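Local coordinates for oxidized polyvinyl alcohol hydrolase (Sphingopyxis, PDB 3WLA), which hydrolyses the beta-diketone groups of oxidized polyvinyl alcohol, and small beta-diketones such as nonane-4,6-dione, as a monomeric periplasmic alpha/beta-hydrolase, at residues A59-W62 with N63-V66; V290-D293 with A294-W298; A11-E14 with G15-P18; S69-N72 with A73-A76; L173-S176 with E177-A180. All blocks are in the same frame, centred on the assembly; numbering follows the deposited sequence.

Contact 1. Residues A59-W62 with N63-V66; sequences ATNW and NLNV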
loop_
_atom_site.group_PDB
_atom_site.type_symbol
_atom_site.label_atom_id
_atom_site.label_comp_id
_atom_site.label_asym_id
_atom_site.label_seq_id
_atom_site.Cartn_x
_atom_site.Cartn_y
_atom_site.Cartn_z
ATOM N N ALA A 59 3.168 14.439 5.047
ATOM C CA ALA A 59 3.773 13.975 6.312
ATOM C C ALA A 59 2.883 12.885 6.901
ATOM O O ALA A 59 1.654 12.966 6.727
ATOM C CB ALA A 59 3.815 15.156 7.351
ATOM N N THR A 60 3.478 11.959 7.657
ATOM C CA THR A 60 2.699 10.901 8.321
ATOM C C THR A 60 1.578 11.492 9.186
ATOM O O THR A 60 0.417 10.990 9.171
ATOM C CB THR A 60 3.613 9.988 9.150
ATOM O OG1 THR A 60 4.410 9.210 8.241
ATOM C CG2 THR A 60 2.803 8.992 10.109
ATOM N N ASN A 61 1.880 12.550 9.925
ATOM C CA ASN A 61 0.838 13.145 10.755
ATOM C C ASN A 61 -0.310 13.773 9.933
ATOM O O ASN A 61 -1.429 13.820 10.416
ATOM C CB ASN A 61 1.430 14.161 11.720
ATOM C CG ASN A 61 2.014 13.503 12.942
ATOM O OD1 ASN A 61 1.764 12.329 13.223
ATOM N ND2 ASN A 61 2.798 14.275 13.702
ATOM N N TRP A 62 -0.031 14.267 8.730
ATOM C CA TRP A 62 -1.103 14.789 7.904
ATOM C C TRP A 62 -2.048 13.657 7.541
ATOM O O TRP A 62 -3.244 13.818 7.654
ATOM C CB TRP A 62 -0.611 15.393 6.600
ATOM C CG TRP A 62 0.375 16.503 6.763
ATOM C CD1 TRP A 62 0.840 17.037 7.940
ATOM C CD2 TRP A 62 1.063 17.165 5.711
ATOM N NE1 TRP A 62 1.788 17.991 7.668
ATOM C CE2 TRP A 62 1.946 18.088 6.305
ATOM C CE3 TRP A 62 1.019 17.072 4.306
ATOM C CZ2 TRP A 62 2.782 18.909 5.545
ATOM C CZ3 TRP A 62 1.857 17.910 3.533
ATOM C CH2 TRP A 62 2.724 18.809 4.160
ATOM N N ASN A 63 -1.503 12.541 7.071
ATOM C CA ASN A 63 -2.319 11.420 6.694
ATOM C C ASN A 63 -3.227 10.980 7.859
ATOM O O ASN A 63 -4.352 10.572 7.638
ATOM C CB ASN A 63 -1.389 10.300 6.240
ATOM C CG ASN A 63 -2.111 9.017 5.923
ATOM O OD1 ASN A 63 -2.447 8.256 6.833
ATOM N ND2 ASN A 63 -2.326 8.749 4.620
ATOM N N LEU A 64 -2.731 11.051 9.084
ATOM C CA LEU A 64 -3.497 10.668 10.253
ATOM C C LEU A 64 -4.481 11.714 10.728
ATOM O O LEU A 64 -5.581 11.362 11.214
ATOM C CB LEU A 64 -2.569 10.403 11.450
ATOM C CG LEU A 64 -1.734 9.143 11.360
ATOM C CD1 LEU A 64 -0.793 9.032 12.582
ATOM C CD2 LEU A 64 -2.697 7.968 11.346
ATOM N N ASN A 65 -4.113 12.989 10.591
ATOM C CA ASN A 65 -4.946 14.034 11.198
ATOM C C ASN A 65 -5.535 15.127 10.384
ATOM O O ASN A 65 -6.304 15.944 10.918
ATOM C CB ASN A 65 -4.131 14.732 12.301
ATOM C CG ASN A 65 -3.566 13.765 13.287
ATOM O OD1 ASN A 65 -2.406 13.885 13.691
ATOM N ND2 ASN A 65 -4.349 12.799 13.682
ATOM N N VAL A 66 -5.168 15.208 9.114
ATOM C CA VAL A 66 -5.638 16.270 8.287
ATOM C C VAL A 66 -6.551 15.682 7.246
ATOM O O VAL A 66 -6.140 14.795 6.497
ATOM C CB VAL A 66 -4.429 16.943 7.624
ATOM C CG1 VAL A 66 -4.878 18.014 6.694
ATOM C CG2 VAL A 66 -3.484 17.486 8.740
HETATM O O HOH W 1 -0.167 12.155 15.179
#
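The indole of Trp62 is met obliquely by Val66, whose CG2 lies nearer the root of the side chain, 4.1 Å from Trp62 CB; one ring face carries Ala59 N, 3.4 Å above the plane and offset toward the rim. The two neighbours flank the short helix 60-65, Ala59 as its N-cap and Val66 just past its end; this helix connects strands 47-53 and 81-85 in a beta-alpha-beta crossover of the alpha/beta-hydrolase sheet. The carbonyl of Ala59 takes the N-H of Asn63 almost straight on (3.2 Å from Ala59 O to Asn63 N, 164° at the hydrogen). The following turns repeat the i to i+4 pattern. At the far end Trp62 O accepts Val66 N at 2.8 Å and, more weakly, Asn65 N, a forked acceptor where the chain leaves helical geometry. Leu64, with CG beside its backbone N (chi1 -71°), lays CG 3.6 Å from Thr60 O and packs onward against Val36, Val82 and Ser84, so this side of the helix faces the sheet. Asn63, with CG anti to its N (chi1 175°), sends its amide toward Asn72, whose ND2 gives its OD1 a weak hydrogen bond; its side chain is about 10 Å from that of Ser162, the probable nucleophile. The remaining pair of amides, Asn61 and Asn65, stand one turn apart. ND2 of Asn61 is bound to OD1 of Asn95, while a single water donates to both side-chain oxygens, 2.8 Å from Asn61 OD1 and 3.2 Å from Asn65 OD1.

Contact 2. Residues V290-D293 with A294-W298; sequences VNTD and AFNLW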
loop_
_atom_site.group_PDB
_atom_site.type_symbol
_atom_site.label_atom_id
_atom_site.label_comp_id
_atom_site.label_asym_id
_atom_site.label_seq_id
_atom_site.Cartn_x
_atom_site.Cartn_y
_atom_site.Cartn_z
ATOM N N VAL A 290 -13.624 12.773 -2.025
ATOM C CA VAL A 290 -15.119 12.838 -1.912
ATOM C C VAL A 290 -15.589 11.900 -0.821
ATOM O O VAL A 290 -15.255 10.704 -0.859
ATOM C CB VAL A 290 -15.808 12.406 -3.256
ATOM C CG1 VAL A 290 -17.439 12.558 -3.171
ATOM C CG2 VAL A 290 -15.214 13.135 -4.408
ATOM N N ASN A 291 -16.346 12.415 0.136
ATOM C CA ASN A 291 -16.855 11.601 1.251
ATOM C C ASN A 291 -15.729 10.819 1.912
ATOM O O ASN A 291 -15.836 9.599 2.186
ATOM C CB ASN A 291 -17.928 10.655 0.728
ATOM C CG ASN A 291 -19.153 11.418 0.284
ATOM O OD1 ASN A 291 -19.572 12.340 0.987
ATOM N ND2 ASN A 291 -19.712 11.077 -0.874
ATOM N N THR A 292 -14.647 11.537 2.176
ATOM C CA THR A 292 -13.436 10.874 2.673
ATOM C C THR A 292 -13.609 9.925 3.825
ATOM O O THR A 292 -13.208 8.743 3.749
ATOM C CB THR A 292 -12.338 11.919 3.015
ATOM O OG1 THR A 292 -11.993 12.619 1.815
ATOM C CG2 THR A 292 -11.084 11.226 3.579
ATOM N N ASP A 293 -14.191 10.431 4.896
ATOM C CA ASP A 293 -14.344 9.639 6.090
ATOM C C ASP A 293 -15.196 8.418 5.817
ATOM O O ASP A 293 -14.872 7.319 6.227
ATOM C CB ASP A 293 -14.955 10.497 7.196
ATOM C CG ASP A 293 -13.929 11.474 7.845
ATOM O OD1 ASP A 293 -12.720 11.384 7.585
ATOM O OD2 ASP A 293 -14.345 12.343 8.613
ATOM N N ALA A 294 -16.274 8.610 5.070
ATOM C CA ALA A 294 -17.167 7.513 4.780
ATOM C C ALA A 294 -16.479 6.461 3.906
ATOM O O ALA A 294 -16.650 5.268 4.130
ATOM C CB ALA A 294 -18.412 8.049 4.083
ATOM N N PHE A 295 -15.718 6.914 2.905
ATOM C CA PHE A 295 -15.010 6.002 2.028
ATOM C C PHE A 295 -13.992 5.157 2.801
ATOM O O PHE A 295 -13.943 3.901 2.651
ATOM C CB PHE A 295 -14.269 6.744 0.920
ATOM C CG PHE A 295 -13.454 5.827 0.069
ATOM C CD1 PHE A 295 -14.073 4.964 -0.828
ATOM C CD2 PHE A 295 -12.082 5.691 0.281
ATOM C CE1 PHE A 295 -13.346 3.960 -1.504
ATOM C CE2 PHE A 295 -11.344 4.704 -0.372
ATOM C CZ PHE A 295 -11.955 3.834 -1.261
ATOM N N ASN A 296 -13.187 5.821 3.622
ATOM C CA ASN A 296 -12.187 5.110 4.391
ATOM C C ASN A 296 -12.836 4.012 5.249
ATOM O O ASN A 296 -12.352 2.886 5.292
ATOM C CB ASN A 296 -11.429 6.041 5.332
ATOM C CG ASN A 296 -10.503 7.040 4.600
ATOM O OD1 ASN A 296 -10.123 6.861 3.452
ATOM N ND2 ASN A 296 -10.153 8.095 5.302
ATOM N N LEU A 297 -13.907 4.361 5.947
ATOM C CA LEU A 297 -14.589 3.396 6.820
ATOM C C LEU A 297 -15.274 2.280 5.999
ATOM O O LEU A 297 -15.283 1.143 6.424
ATOM C CB LEU A 297 -15.636 4.071 7.670
ATOM C CG LEU A 297 -16.447 3.120 8.562
ATOM C CD1 LEU A 297 -15.526 2.459 9.633
ATOM C CD2 LEU A 297 -17.556 3.975 9.250
ATOM N N TRP A 298 -15.809 2.623 4.831
ATOM C CA TRP A 298 -16.419 1.644 3.972
ATOM C C TRP A 298 -15.366 0.680 3.533
ATOM O O TRP A 298 -15.559 -0.548 3.604
ATOM C CB TRP A 298 -17.026 2.292 2.725
ATOM C CG TRP A 298 -17.451 1.249 1.702
ATOM C CD1 TRP A 298 -18.597 0.462 1.730
ATOM C CD2 TRP A 298 -16.685 0.797 0.583
ATOM N NE1 TRP A 298 -18.562 -0.436 0.690
ATOM C CE2 TRP A 298 -17.402 -0.257 -0.024
ATOM C CE3 TRP A 298 -15.454 1.179 0.033
ATOM C CZ2 TRP A 298 -16.919 -0.940 -1.160
ATOM C CZ3 TRP A 298 -14.973 0.499 -1.100
ATOM C CH2 TRP A 298 -15.703 -0.546 -1.679
HETATM O O HOH W 2 -11.271 8.997 8.003
#
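Thr292 and Asn296 lie side by side, one turn apart at the start of helix 292-304, and point the same way. Their packing is a methyl against an amide: Thr292 holds CG2 opposite its backbone N (OG1 chi1 -62°), which puts that methyl 3.7 Å from Asn296 ND2, while Asn296 CG rests 3.3 Å from Thr292 O. The hydroxyl on the other branch bonds to Pro288 O, in the loop leading into the helix. Backbone bonds form the first turns: Asn291 O takes Phe295 N at 2.8 Å, Thr292 O takes Asn296 N at 2.9 Å, and Asp293 O takes Leu297 N at 3.1 Å. Asn291 occupies the N-cap position in a left-handed conformation, yet its side chain makes no capping bond; ND2 reaches Glu322 O instead. Beyond the backbone, a water joins the two polar side chains facing the loop 69-76, donating to Asp293 OD1 (2.8 Å) and accepting from Asn296 ND2 (3.1 Å). OD1 also accepts from Asn71 ND2, OD2 has a long, weak ion pair with Lys74, and Asn296 OD1 is bound by Trp287 NE1. On another side of the helix Phe295 stacks with Tyr324. Asp293, only the second residue of the helix, probably gains from the positive end of its dipole as well as from these donors, a setting that should favour the ionised carboxylate.

Contact 3. Residues A11-E14 with G15-P18; sequences ACPE and GFTP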
loop_
_atom_site.group_PDB
_atom_site.type_symbol
_atom_site.label_atom_id
_atom_site.label_comp_id
_atom_site.label_asym_id
_atom_site.label_seq_id
_atom_site.Cartn_x
_atom_site.Cartn_y
_atom_site.Cartn_z
ATOM N N ALA A 11 5.712 -9.874 19.393
ATOM C CA ALA A 11 7.009 -9.682 20.037
ATOM C C ALA A 11 7.621 -8.335 19.661
ATOM O O ALA A 11 7.315 -7.770 18.603
ATOM C CB ALA A 11 7.969 -10.815 19.651
ATOM N N CYS A 12 8.478 -7.820 20.538
ATOM C CA CYS A 12 9.148 -6.544 20.282
ATOM C C CYS A 12 10.638 -6.752 20.237
ATOM O O CYS A 12 11.132 -7.754 20.731
ATOM C CB CYS A 12 8.801 -5.485 21.358
ATOM S SG CYS A 12 7.119 -4.761 21.181
ATOM N N PRO A 13 11.376 -5.855 19.563
ATOM C CA PRO A 13 12.820 -6.079 19.560
ATOM C C PRO A 13 13.359 -5.695 20.944
ATOM O O PRO A 13 12.757 -4.860 21.659
ATOM C CB PRO A 13 13.310 -5.146 18.455
ATOM C CG PRO A 13 12.244 -4.093 18.391
ATOM C CD PRO A 13 11.001 -4.907 18.508
ATOM N N GLU A 14 14.480 -6.329 21.316
ATOM C CA GLU A 14 15.151 -6.096 22.587
ATOM C C GLU A 14 15.277 -4.610 22.846
ATOM O O GLU A 14 15.786 -3.890 21.985
ATOM C CB GLU A 14 16.577 -6.661 22.547
ATOM C CG GLU A 14 16.727 -8.099 22.036
ATOM C CD GLU A 14 16.534 -9.138 23.143
ATOM O OE1 GLU A 14 16.555 -8.729 24.336
ATOM O OE2 GLU A 14 16.381 -10.352 22.822
ATOM N N GLY A 15 14.826 -4.152 24.010
ATOM C CA GLY A 15 14.978 -2.750 24.352
ATOM C C GLY A 15 13.906 -1.800 23.880
ATOM O O GLY A 15 13.942 -0.592 24.187
ATOM N N PHE A 16 12.946 -2.325 23.126
ATOM C CA PHE A 16 11.877 -1.483 22.631
ATOM C C PHE A 16 10.530 -1.895 23.205
ATOM O O PHE A 16 10.217 -3.077 23.266
ATOM C CB PHE A 16 11.760 -1.587 21.094
ATOM C CG PHE A 16 10.785 -0.617 20.513
ATOM C CD1 PHE A 16 11.171 0.703 20.246
ATOM C CD2 PHE A 16 9.449 -0.975 20.338
ATOM C CE1 PHE A 16 10.237 1.640 19.827
ATOM C CE2 PHE A 16 8.516 -0.039 19.918
ATOM C CZ PHE A 16 8.906 1.264 19.665
ATOM N N THR A 17 9.730 -0.904 23.578
ATOM C CA THR A 17 8.385 -1.144 24.067
ATOM C C THR A 17 7.506 -0.063 23.424
ATOM O O THR A 17 7.777 1.146 23.516
ATOM C CB THR A 17 8.334 -1.122 25.635
ATOM O OG1 THR A 17 8.501 0.209 26.101
ATOM C CG2 THR A 17 9.472 -1.977 26.209
ATOM N N PRO A 18 6.419 -0.502 22.758
ATOM C CA PRO A 18 5.483 0.363 22.064
ATOM C C PRO A 18 4.626 1.203 22.961
ATOM O O PRO A 18 4.314 0.789 24.057
ATOM C CB PRO A 18 4.652 -0.639 21.267
ATOM C CG PRO A 18 4.463 -1.722 22.227
ATOM C CD PRO A 18 5.885 -1.878 22.829
#
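Pro13 and Phe16 run side by side in the same direction across a tight turn, the ring carbon Pro13 CG lying 3.7 Å from Phe16 CB. The phenyl ring itself meets the proline obliquely. Phe16 extends CG opposite the backbone N (chi1 -173°), which carries the ring past the proline and out toward strand 21-28, where it makes an edge-to-face contact with Phe26; Pro13 touches Phe26 too. A second pair crosses from one arm of the turn to the other: Cys12 SG sits 3.5 Å from Pro18 CD, and Cys12 CB 3.4 Å from the carbonyl oxygen of Phe16. The sulfur is anchored by its disulfide to Cys144 of helix 133-145, and Pro18 and Phe16 lean on that same Cys144. Glu14 stands at the exposed corner. Closing the loop is one backbone hydrogen bond, Phe16 N to Pro13 O at 2.9 Å, with the donor tilted 28° from the carbonyl plane. Gly15 takes a positive phi of 86°, where a side chain would press against the carbonyl oxygen of Glu14. With glycine third of the four residues and the bond between first and fourth, this is a type II beta turn, here folding the N-terminal segment back just ahead of strand 21-28, with a disulfide fastening its base to a helix.

Contact 4. Residues S69-N72 with A73-A76; sequences SGNN and AKLA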
loop_
_atom_site.group_PDB
_atom_site.type_symbol
_atom_site.label_atom_id
_atom_site.label_comp_id
_atom_site.label_asym_id
_atom_site.label_seq_id
_atom_site.Cartn_x
_atom_site.Cartn_y
_atom_site.Cartn_z
ATOM N N SER A 69 -5.505 15.102 3.689
ATOM C CA SER A 69 -4.558 14.024 3.483
ATOM C C SER A 69 -5.092 12.670 3.915
ATOM O O SER A 69 -4.340 11.694 3.943
ATOM C CB SER A 69 -3.248 14.351 4.197
ATOM O OG SER A 69 -2.620 15.455 3.517
ATOM N N GLY A 70 -6.375 12.607 4.283
ATOM C CA GLY A 70 -6.960 11.308 4.616
ATOM C C GLY A 70 -7.646 11.172 5.962
ATOM O O GLY A 70 -8.560 10.397 6.093
ATOM N N ASN A 71 -7.176 11.883 6.978
ATOM C CA ASN A 71 -7.778 11.799 8.328
ATOM C C ASN A 71 -7.916 10.328 8.756
ATOM O O ASN A 71 -8.970 9.895 9.303
ATOM C CB ASN A 71 -9.139 12.533 8.301
ATOM C CG ASN A 71 -9.712 12.805 9.707
ATOM O OD1 ASN A 71 -8.968 13.041 10.668
ATOM N ND2 ASN A 71 -11.053 12.756 9.823
ATOM N N ASN A 72 -6.839 9.567 8.543
ATOM C CA ASN A 72 -6.861 8.141 8.861
ATOM C C ASN A 72 -6.974 7.809 10.356
ATOM O O ASN A 72 -7.439 6.732 10.696
ATOM C CB ASN A 72 -5.665 7.435 8.225
ATOM C CG ASN A 72 -5.908 7.148 6.758
ATOM O OD1 ASN A 72 -6.659 6.222 6.440
ATOM N ND2 ASN A 72 -5.313 7.937 5.855
ATOM N N ALA A 73 -6.615 8.736 11.247
ATOM C CA ALA A 73 -6.744 8.445 12.669
ATOM C C ALA A 73 -8.216 8.230 13.051
ATOM O O ALA A 73 -8.532 7.649 14.080
ATOM C CB ALA A 73 -6.142 9.626 13.548
ATOM N N LYS A 74 -9.115 8.741 12.228
ATOM C CA LYS A 74 -10.538 8.639 12.514
ATOM C C LYS A 74 -11.008 7.174 12.592
ATOM O O LYS A 74 -11.968 6.862 13.322
ATOM C CB LYS A 74 -11.308 9.417 11.453
ATOM C CG LYS A 74 -12.830 9.461 11.593
ATOM C CD LYS A 74 -13.299 10.350 12.712
ATOM C CE LYS A 74 -14.844 10.430 12.705
ATOM N NZ LYS A 74 -15.360 10.688 11.322
ATOM N N LEU A 75 -10.313 6.282 11.890
ATOM C CA LEU A 75 -10.702 4.889 11.914
ATOM C C LEU A 75 -10.593 4.296 13.340
ATOM O O LEU A 75 -11.270 3.331 13.662
ATOM C CB LEU A 75 -9.875 4.077 10.935
ATOM C CG LEU A 75 -10.223 4.089 9.441
ATOM C CD1 LEU A 75 -11.716 3.827 9.273
ATOM C CD2 LEU A 75 -9.824 5.366 8.787
ATOM N N ALA A 76 -9.739 4.869 14.187
ATOM C CA ALA A 76 -9.625 4.379 15.545
ATOM C C ALA A 76 -10.951 4.617 16.306
ATOM O O ALA A 76 -11.201 3.959 17.294
ATOM C CB ALA A 76 -8.508 5.072 16.269
#
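Asn71 and Lys74 meet at an oblique crossing, Asn71 ND2 3.7 Å from Lys74 CB, in the connection between helix 60-65 and strand 81-85. Only the aliphatic root of the lysine meets the amide nitrogen; the rest of its chain, bent at chi2 and chi4, leads away toward helix 292-304. Next to it, Asn72 and Leu75 pack in parallel. Leu75 CD2 lies 3.3 Å from Asn72 O and 4.0 Å from Asn72 OD1, an oxygen bound by Trp50 NE1. Backbone hydrogen bonds are of the i to i+3 kind: Lys74 N to Asn71 O and Leu75 N to Asn72 O, each 3.1 Å. The two donors stand well above the carbonyl planes, by 47° and 52°, away from the lone pairs. Ala76 N repeats the step to Ala73 O, giving the spacing of 3-10 turns. Neighbouring N-H groups of Asn72 and Ala73 bond to Asn63 O and Leu64 O, which ties the turn to carbonyls near the end of helix 60-65. Polar amides thus fix this turn to strand 47-53 and helix 292-304, while Leu75 adds apolar packing on Trp50 and Leu297 of the same two elements.

Contact 5. Residues L173-S176 with E177-A180; sequences LFDS and EFWA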
loop_
_atom_site.group_PDB
_atom_site.type_symbol
_atom_site.label_atom_id
_atom_site.label_comp_id
_atom_site.label_asym_id
_atom_site.label_seq_id
_atom_site.Cartn_x
_atom_site.Cartn_y
_atom_site.Cartn_z
ATOM N N LEU A 173 2.707 -8.520 -2.116
ATOM C CA LEU A 173 3.309 -9.479 -3.030
ATOM C C LEU A 173 4.372 -10.316 -2.375
ATOM O O LEU A 173 4.518 -11.519 -2.694
ATOM C CB LEU A 173 3.904 -8.773 -4.269
ATOM C CG LEU A 173 2.876 -8.196 -5.284
ATOM C CD1 LEU A 173 3.589 -7.315 -6.326
ATOM C CD2 LEU A 173 2.097 -9.295 -5.966
ATOM N N PHE A 174 5.146 -9.692 -1.508
ATOM C CA PHE A 174 6.219 -10.382 -0.801
ATOM C C PHE A 174 5.867 -11.007 0.544
ATOM O O PHE A 174 6.517 -11.940 0.966
ATOM C CB PHE A 174 7.373 -9.444 -0.490
ATOM C CG PHE A 174 8.369 -9.314 -1.613
ATOM C CD1 PHE A 174 9.362 -10.263 -1.779
ATOM C CD2 PHE A 174 8.265 -8.255 -2.547
ATOM C CE1 PHE A 174 10.241 -10.190 -2.863
ATOM C CE2 PHE A 174 9.133 -8.157 -3.638
ATOM C CZ PHE A 174 10.137 -9.144 -3.802
ATOM N N ASP A 175 4.850 -10.476 1.208
ATOM C CA ASP A 175 4.526 -10.931 2.547
ATOM C C ASP A 175 3.033 -11.166 2.735
ATOM O O ASP A 175 2.418 -10.731 3.723
ATOM C CB ASP A 175 5.053 -9.861 3.527
ATOM C CG ASP A 175 5.210 -10.384 4.951
ATOM O OD1 ASP A 175 5.118 -11.600 5.129
ATOM O OD2 ASP A 175 5.449 -9.583 5.890
ATOM N N SER A 176 2.436 -11.888 1.805
ATOM C CA SER A 176 1.021 -12.179 1.917
ATOM C C SER A 176 0.708 -13.140 3.087
ATOM O O SER A 176 -0.439 -13.318 3.459
ATOM C CB SER A 176 0.506 -12.758 0.606
ATOM O OG SER A 176 1.108 -14.004 0.309
ATOM N N GLU A 177 1.727 -13.739 3.685
ATOM C CA GLU A 177 1.502 -14.643 4.819
ATOM C C GLU A 177 1.083 -13.815 6.031
ATOM O O GLU A 177 0.397 -14.290 6.940
ATOM C CB GLU A 177 2.783 -15.395 5.186
ATOM C CG GLU A 177 3.162 -16.501 4.250
ATOM C CD GLU A 177 3.643 -15.984 2.879
ATOM O OE1 GLU A 177 4.226 -14.839 2.792
ATOM O OE2 GLU A 177 3.435 -16.760 1.892
ATOM N N PHE A 178 1.518 -12.566 6.057
ATOM C CA PHE A 178 1.202 -11.709 7.179
ATOM C C PHE A 178 -0.120 -10.927 7.026
ATOM O O PHE A 178 -1.071 -11.137 7.784
ATOM C CB PHE A 178 2.399 -10.770 7.443
ATOM C CG PHE A 178 2.288 -9.970 8.717
ATOM C CD1 PHE A 178 2.317 -10.608 9.958
ATOM C CD2 PHE A 178 2.157 -8.574 8.676
ATOM C CE1 PHE A 178 2.217 -9.886 11.135
ATOM C CE2 PHE A 178 2.056 -7.820 9.859
ATOM C CZ PHE A 178 2.085 -8.481 11.105
ATOM N N TRP A 179 -0.171 -10.057 6.032
ATOM C CA TRP A 179 -1.329 -9.192 5.781
ATOM C C TRP A 179 -2.566 -9.934 5.265
ATOM O O TRP A 179 -2.461 -10.842 4.418
ATOM C CB TRP A 179 -0.960 -8.123 4.728
ATOM C CG TRP A 179 0.291 -7.316 5.073
ATOM C CD1 TRP A 179 1.552 -7.430 4.537
ATOM C CD2 TRP A 179 0.376 -6.345 6.094
ATOM N NE1 TRP A 179 2.427 -6.584 5.195
ATOM C CE2 TRP A 179 1.720 -5.902 6.152
ATOM C CE3 TRP A 179 -0.562 -5.802 6.983
ATOM C CZ2 TRP A 179 2.137 -4.956 7.049
ATOM C CZ3 TRP A 179 -0.146 -4.861 7.880
ATOM C CH2 TRP A 179 1.195 -4.441 7.919
ATOM N N ALA A 180 -3.729 -9.534 5.792
ATOM C CA ALA A 180 -4.991 -10.107 5.339
ATOM C C ALA A 180 -5.404 -9.421 4.026
ATOM O O ALA A 180 -6.404 -9.794 3.368
ATOM C CB ALA A 180 -6.072 -9.903 6.411
HETATM O O HOH W 3 5.366 -6.604 5.391
HETATM O O HOH W 4 6.435 -14.327 4.447
#
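With chi1 near -161°, Asp175 swings its carboxylate to Phe178 CB, while the chi1 of -171° at Phe178 carries the ring away from there: Asp175 OD2 is 3.6 Å from Phe178 CB and OD1 3.7 Å. The two side chains cross at a slant, although the carboxylate and phenyl planes differ by only 15°. Asp175 is the first residue to leave helix 163-174, the helix that follows the probable nucleophile Ser162, and the turn leads into strand 181-185 of the central sheet. Its one backbone hydrogen bond across the bend runs from Phe178 N to Asp175 O, 3.1 Å long, with the donor well above the carbonyl plane. The same oxygen touches Trp179 CD1 at 3.5 Å. Phenyl and indole also meet: Phe178 CD2 lies over the centre of one face of the Trp179 ring, while Trp179 CE2 sits in plane at the edge of the phenyl. Both aromatics pack on strand 155-161 and helix 133-145. Lys308 NZ donates to the carbonyl oxygens of Ser176 and Trp179, which probably offsets the closeness of these two acceptors. Two waters serve the carboxylate, one donating to OD2 and accepting from Trp179 NE1 at 2.9 Å, the other donating to Asp175 OD1 and to Glu177 OE1. Those acids come within 4.1 Å, OD1 to OE1, and Glu139 brings further negative charge near OD2; the bridging water probably eases a repulsion that could otherwise raise the proton affinity of the group.

Contacts 1, 4 and 2 form a partly buried region on one side of the chain: helix 60-65 passes its carbonyls to the turn of contact 4, which reaches helix 292-304 through the acid of contact 2. Asparagine amides recur throughout, with bridging waters in contacts 1 and 2. Contact 5 is also partly buried, but lies across the chain's centre from contact 1, about 25 Å away between centres, and mixes aromatic packing with crowded acids. Contact 3 is a surface turn, about 34 Å from contact 2 between centres, closed by one backbone hydrogen bond, packed with prolines and tied by a disulfide. Contacts 3 and 5 do not touch, yet both pack on helix 133-145.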